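Local structure of putative cell surface protein, similar to internalin proteins (Listeria monocytogenes EGD-e, 5KZS) at residues E256-Q261 / W335-N340. The protein is a putative cell-surface, internalin-like leucine-rich-repeat protein that interacts with afadin and facilitates basement membrane crossing. Residues are numbered along the deposited sequence; the frame is centred on the assembly and turned at random.
Sequences ETCTIQ and WVLTVN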
ATOM      1  N   GLU A 256      22.949 -13.248 -36.393  1.00 86.73           N
ATOM      2  CA  GLU A 256      22.606 -11.858 -36.048  1.00 83.95           C
ATOM      3  C   GLU A 256      22.630 -11.649 -34.534  1.00 79.36           C
ATOM      4  O   GLU A 256      22.466 -12.597 -33.766  1.00 77.37           O
ATOM      5  CB  GLU A 256      21.228 -11.463 -36.589  1.00 84.15           C
ATOM      6  CG  GLU A 256      21.175 -11.191 -38.079  1.00 85.36           C
ATOM      7  CD  GLU A 256      19.759 -10.927 -38.589  1.00 86.91           C
ATOM      8  OE1 GLU A 256      18.817 -10.722 -37.789  1.00 86.17           O
ATOM      9  OE2 GLU A 256      19.571 -10.932 -39.819  1.00 89.95           O
ATOM     10  N   THR A 257      22.841 -10.396 -34.140  1.00 76.44           N
ATOM     11  CA  THR A 257      22.701  -9.964 -32.767  1.00 75.66           C
ATOM     12  C   THR A 257      21.224  -9.738 -32.406  1.00 77.49           C
ATOM     13  O   THR A 257      20.357  -9.661 -33.282  1.00 80.80           O
ATOM     14  CB  THR A 257      23.511  -8.673 -32.501  1.00 75.20           C
ATOM     15  OG1 THR A 257      23.222  -7.685 -33.493  1.00 72.86           O
ATOM     16  CG2 THR A 257      25.019  -8.966 -32.498  1.00 75.64           C
ATOM     17  N   CYS A 258      20.941  -9.655 -31.110  1.00 77.66           N
ATOM     18  CA  CYS A 258      19.596  -9.350 -30.625  1.00 79.08           C
ATOM     19  C   CYS A 258      19.607  -8.046 -29.836  1.00 80.35           C
ATOM     20  O   CYS A 258      20.377  -7.900 -28.887  1.00 81.47           O
ATOM     21  CB  CYS A 258      19.053 -10.470 -29.739  1.00 78.45           C
ATOM     22  SG  CYS A 258      17.398 -10.103 -29.100  1.00 79.67           S
ATOM     23  N   THR A 259      18.750  -7.110 -30.229  1.00 80.95           N
ATOM     24  CA  THR A 259      18.613  -5.848 -29.527  1.00 82.18           C
ATOM     25  C   THR A 259      17.201  -5.757 -28.935  1.00 83.84           C
ATOM     26  O   THR A 259      16.212  -6.094 -29.609  1.00 88.02           O
ATOM     27  CB  THR A 259      18.902  -4.664 -30.468  1.00 82.96           C
ATOM     28  OG1 THR A 259      20.226  -4.794 -30.996  1.00 84.40           O
ATOM     29  CG2 THR A 259      18.785  -3.330 -29.721  1.00 83.08           C
ATOM     30  N   ILE A 260      17.116  -5.310 -27.679  1.00 82.00           N
ATOM     31  CA  ILE A 260      15.835  -5.090 -26.998  1.00 80.68           C
ATOM     32  C   ILE A 260      15.739  -3.640 -26.548  1.00 80.29           C
ATOM     33  O   ILE A 260      16.756  -2.982 -26.361  1.00 78.15           O
ATOM     34  CB  ILE A 260      15.637  -6.052 -25.810  1.00 79.86           C
ATOM     35  CG1 ILE A 260      16.778  -5.934 -24.791  1.00 79.40           C
ATOM     36  CG2 ILE A 260      15.528  -7.490 -26.312  1.00 80.07           C
ATOM     37  CD1 ILE A 260      16.471  -6.575 -23.455  1.00 78.64           C
ATOM     38  N   GLN A 261      14.514  -3.141 -26.413  1.00 83.54           N
ATOM     39  CA  GLN A 261      14.267  -1.809 -25.847  1.00 87.15           C
ATOM     40  C   GLN A 261      13.960  -2.003 -24.365  1.00 85.19           C
ATOM     41  O   GLN A 261      13.281  -2.965 -23.992  1.00 85.99           O
ATOM     42  CB  GLN A 261      13.088  -1.108 -26.555  1.00 91.66           C
ATOM     43  CG  GLN A 261      13.204  -1.011 -28.083  1.00 94.58           C
ATOM     44  CD  GLN A 261      14.407  -0.188 -28.546  1.00 97.44           C
ATOM     45  OE1 GLN A 261      14.770   0.813 -27.913  1.00 99.44           O
ATOM     46  NE2 GLN A 261      15.032  -0.606 -29.655  1.00 97.68           N
ATOM     47  N   TRP A 335      12.457 -12.964 -22.180  1.00 85.73           N
ATOM     48  CA  TRP A 335      11.752 -13.156 -23.446  1.00 86.22           C
ATOM     49  C   TRP A 335      12.250 -14.414 -24.144  1.00 85.51           C
ATOM     50  O   TRP A 335      13.340 -14.902 -23.851  1.00 82.70           O
ATOM     51  CB  TRP A 335      11.898 -11.939 -24.369  1.00 85.67           C
ATOM     52  CG  TRP A 335      13.237 -11.785 -24.977  1.00 84.94           C
ATOM     53  CD1 TRP A 335      13.603 -12.136 -26.242  1.00 86.31           C
ATOM     54  CD2 TRP A 335      14.399 -11.234 -24.361  1.00 85.04           C
ATOM     55  NE1 TRP A 335      14.920 -11.840 -26.453  1.00 84.89           N
ATOM     56  CE2 TRP A 335      15.438 -11.284 -25.313  1.00 84.79           C
ATOM     57  CE3 TRP A 335      14.670 -10.706 -23.093  1.00 85.69           C
ATOM     58  CZ2 TRP A 335      16.734 -10.820 -25.039  1.00 84.75           C
ATOM     59  CZ3 TRP A 335      15.972 -10.249 -22.816  1.00 85.83           C
ATOM     60  CH2 TRP A 335      16.981 -10.310 -23.789  1.00 83.98           C
ATOM     61  N   VAL A 336      11.425 -14.931 -25.051  1.00 86.98           N
ATOM     62  CA  VAL A 336      11.786 -16.068 -25.885  1.00 88.90           C
ATOM     63  C   VAL A 336      12.358 -15.522 -27.191  1.00 88.20           C
ATOM     64  O   VAL A 336      11.728 -14.681 -27.832  1.00 90.68           O
ATOM     65  CB  VAL A 336      10.566 -16.973 -26.177  1.00 91.86           C
ATOM     66  CG1 VAL A 336      10.914 -18.063 -27.197  1.00 93.97           C
ATOM     67  CG2 VAL A 336      10.035 -17.588 -24.888  1.00 91.76           C
ATOM     68  N   LEU A 337      13.544 -16.004 -27.563  1.00 86.93           N
ATOM     69  CA  LEU A 337      14.191 -15.684 -28.846  1.00 87.57           C
ATOM     70  C   LEU A 337      14.308 -16.929 -29.730  1.00 87.99           C
ATOM     71  O   LEU A 337      15.001 -17.891 -29.368  1.00 86.00           O
ATOM     72  CB  LEU A 337      15.593 -15.123 -28.613  1.00 86.59           C
ATOM     73  CG  LEU A 337      16.338 -14.574 -29.831  1.00 85.53           C
ATOM     74  CD1 LEU A 337      15.683 -13.286 -30.308  1.00 85.77           C
ATOM     75  CD2 LEU A 337      17.797 -14.336 -29.486  1.00 84.66           C
ATOM     76  N   THR A 338      13.637 -16.900 -30.882  1.00 88.45           N
ATOM     77  CA  THR A 338      13.714 -17.983 -31.852  1.00 91.10           C
ATOM     78  C   THR A 338      14.787 -17.651 -32.889  1.00 91.93           C
ATOM     79  O   THR A 338      14.774 -16.571 -33.484  1.00 90.54           O
ATOM     80  CB  THR A 338      12.351 -18.219 -32.515  1.00 93.23           C
ATOM     81  OG1 THR A 338      11.415 -18.613 -31.502  1.00 95.02           O
ATOM     82  CG2 THR A 338      12.427 -19.306 -33.596  1.00 94.38           C
ATOM     83  N   VAL A 339      15.729 -18.575 -33.069  1.00 93.75           N
ATOM     84  CA  VAL A 339      16.779 -18.452 -34.070  1.00 94.39           C
ATOM     85  C   VAL A 339      16.501 -19.491 -35.152  1.00 98.52           C
ATOM     86  O   VAL A 339      16.345 -20.676 -34.852  1.00 97.41           O
ATOM     87  CB  VAL A 339      18.172 -18.669 -33.445  1.00 94.01           C
ATOM     88  CG1 VAL A 339      19.269 -18.592 -34.504  1.00 94.73           C
ATOM     89  CG2 VAL A 339      18.421 -17.640 -32.344  1.00 92.01           C
ATOM     90  N   ASN A 340      16.425 -19.028 -36.401  1.00104.12           N
ATOM     91  CA  ASN A 340      16.261 -19.895 -37.583  1.00109.83           C
ATOM     92  C   ASN A 340      17.244 -19.505 -38.693  1.00110.71           C
ATOM     93  O   ASN A 340      18.075 -18.608 -38.544  1.00109.93           O
ATOM     94  CB  ASN A 340      14.809 -19.883 -38.106  1.00112.91           C
ATOM     95  CG  ASN A 340      14.173 -18.501 -38.069  1.00113.89           C
ATOM     96  OD1 ASN A 340      13.261 -18.258 -37.278  1.00114.58           O
ATOM     97  ND2 ASN A 340      14.657 -17.588 -38.912  1.00113.33           N
ATOM     98  OXT ASN A 340      17.241 -20.096 -39.769  1.00113.61           O
TER
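Ile260 and Trp335 meet in the core of the C-terminal beta domain that follows the leucine-rich repeats, consistent with the immunoglobulin-like domain that follows the repeats in internalins. The evidence for packing across the domain is geometric: the axes of strands 258-261 and 335-339 come no closer than 10.5 Å, their directions at 152°, and no hydrogen bond joins the two segments. Followed outward, Ile260 divides at CB. Its CG2 methyl sits over one face of the indole, 4.0 Å from the centroid of the six-membered ring and 19° off the ring normal, which satisfies the criteria for a CH-pi contact. The other branch runs through CG1, which chi1 of 57° places between the backbone N and the carbonyl carbon; its tip, CD1, reaches the CZ3-CH2 side of the same ring, 3.8 Å from Trp335 CZ3.

Cys258, two residues back, points its thiol between two neighbours. With SG anti to the backbone N, Cys258 SG is 4.0 Å from Trp335 NE1 and 5.0 Å from the centroid of the five-membered ring, an oblique and rather long sulfur-aromatic contact, and 3.8 Å from Leu337 CD1. The CB of Cys258 passes 4.1 Å from Leu337 CD2, so both leucine methyls face this one residue. Around the cluster, Val247 and Val318 pack on Ile260, Leu304 on Trp335 and Phe316 on Leu337, while backbone bonds from Cys258 to Leu304 and from Leu337 to Tyr314 tie each strand to its own neighbour. All four side chains are buried, and their chemistry implies cohesion across the domain by dispersion and weak aromatic contacts instead of directional polar bonds.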